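Local coordinates for Z-ring associated protein G (Haemophilus ducreyi, PDB 6UN9) that is probably involved in cell division, cell envelope biogenesis and cell shape maintenance, as a tetrameric alpha-helical coiled coil likely to link the Z-ring to septal peptidoglycan synthesis, at residues N67-Q70 with N76-E79. The protein carries 2 engineered substitutions. Sequence-based numbering, arbitrary orientation.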
loop_
_atom_site.group_PDB
_atom_site.type_symbol
_atom_site.label_atom_id
_atom_site.label_comp_id
_atom_site.label_asym_id
_atom_site.label_seq_id
_atom_site.Cartn_x
_atom_site.Cartn_y
_atom_site.Cartn_z
ATOM N N ASN A 67 1.066 18.647 8.407
ATOM C CA ASN A 67 2.258 18.717 9.263
ATOM C C ASN A 67 3.514 19.207 8.542
ATOM O O ASN A 67 4.525 19.464 9.206
ATOM C CB ASN A 67 2.582 17.376 9.906
ATOM C CG ASN A 67 1.730 17.096 11.114
ATOM O OD1 ASN A 67 2.178 16.467 12.079
ATOM N ND2 ASN A 67 0.490 17.570 11.082
ATOM N N SER A 68 3.499 19.343 7.221
ATOM C CA SER A 68 4.658 19.961 6.592
ATOM C C SER A 68 4.455 21.459 6.404
ATOM O O SER A 68 5.386 22.250 6.602
ATOM C CB SER A 68 4.959 19.294 5.253
ATOM O OG SER A 68 6.098 19.874 4.647
ATOM N N GLU A 69 3.249 21.870 6.033
ATOM C CA GLU A 69 2.953 23.293 5.993
ATOM C C GLU A 69 2.638 23.856 7.373
ATOM O O GLU A 69 2.414 25.063 7.494
ATOM C CB GLU A 69 1.794 23.570 5.030
ATOM C CG GLU A 69 2.112 24.617 3.961
ATOM C CD GLU A 69 1.381 25.942 4.175
ATOM O OE1 GLU A 69 1.245 26.391 5.338
ATOM O OE2 GLU A 69 0.936 26.538 3.168
ATOM N N GLN A 70 2.628 23.024 8.417
ATOM C CA GLN A 70 2.322 23.503 9.756
ATOM C C GLN A 70 3.486 23.417 10.728
ATOM O O GLN A 70 3.345 23.881 11.861
ATOM C CB GLN A 70 1.126 22.743 10.348
ATOM C CG GLN A 70 -0.195 23.125 9.714
ATOM C CD GLN A 70 -1.343 23.134 10.703
ATOM O OE1 GLN A 70 -1.265 22.532 11.772
ATOM N NE2 GLN A 70 -2.418 23.828 10.349
ATOM N N ASN A 76 9.389 26.626 2.258
ATOM C CA ASN A 76 8.652 26.355 1.037
ATOM C C ASN A 76 8.066 24.940 1.064
ATOM O O ASN A 76 8.398 24.104 1.914
ATOM C CB ASN A 76 9.565 26.548 -0.177
ATOM C CG ASN A 76 10.922 27.135 0.201
ATOM O OD1 ASN A 76 11.458 26.843 1.276
ATOM N ND2 ASN A 76 11.480 27.969 -0.677
ATOM N N GLN A 77 7.174 24.678 0.119
ATOM C CA GLN A 77 6.439 23.428 0.093
ATOM C C GLN A 77 6.650 22.739 -1.243
ATOM O O GLN A 77 6.620 23.381 -2.300
ATOM C CB GLN A 77 4.945 23.653 0.340
ATOM C CG GLN A 77 4.325 22.578 1.202
ATOM C CD GLN A 77 5.239 22.186 2.345
ATOM O OE1 GLN A 77 5.782 21.082 2.365
ATOM N NE2 GLN A 77 5.434 23.101 3.296
ATOM N N VAL A 78 6.858 21.428 -1.188
ATOM C CA VAL A 78 7.032 20.613 -2.389
ATOM C C VAL A 78 5.686 19.943 -2.646
ATOM O O VAL A 78 5.374 18.893 -2.086
ATOM C CB VAL A 78 8.179 19.611 -2.244
ATOM C CG1 VAL A 78 9.485 20.236 -2.711
ATOM C CG2 VAL A 78 8.299 19.153 -0.790
ATOM N N GLU A 79 4.860 20.586 -3.482
ATOM C CA GLU A 79 3.607 20.030 -3.995
ATOM C C GLU A 79 2.519 19.829 -2.934
ATOM O O GLU A 79 1.332 20.009 -3.240
ATOM C CB GLU A 79 3.901 18.710 -4.723
ATOM C CG GLU A 79 3.055 17.505 -4.302
ATOM C CD GLU A 79 3.732 16.637 -3.251
ATOM O OE1 GLU A 79 3.042 16.215 -2.299
ATOM O OE2 GLU A 79 4.950 16.374 -3.377
#
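Glu69 and Gln77 face each other with their CA atoms 6.9 Å apart, where the loop after helix 42-69 turns back along the end of that helix. In the crystal four chains form a tetrameric alpha-helical assembly, consistent with the predicted coiled-coil region, and helix 42-69 is the second long helix of its chain. The backbones stay apart, and the gap is bridged by one long side chain. Gln77 reaches across with the primary amide of its side chain. Its chain bends at chi2, which brings the amide beside Ser68. The two ends of the amide find different partners on the same residue. Ser68 OG donates a hydrogen bond to Gln77 OE1 at 2.6 Å. The C=O...O angle is 119°. The hydroxyl lies tilted 31° from the carbonyl plane. Gln77 NE2 also makes a weak hydrogen bond, 3.4 Å long, to Ser68 O. Ser68 thus meets the amide with both its hydroxyl and its main-chain carbonyl. With chi1 at -179°, Ser68 OG sits opposite the main-chain nitrogen and can reach the loop. Ser68 is buried, and its hydroxyl is satisfied by Gln77 OE1. Glu69 adds van der Waals contact through the methylene part of its side chain, which passes at a slant to that of Gln77. Its carboxylate makes no hydrogen bond to 76-79. A second subunit, another copy of this protein, packs on this region too: its Phe43 lies against Asn67 and Ser68, and its Ala47 against Glu79. Asn67 OD1 also makes a weak hydrogen bond to His42 ND1 of a third subunit. Beside the polar pair, Glu69 CG lies 3.7 Å from Gln77 NE2 and, further off, 4.1 Å from Gln77 CG.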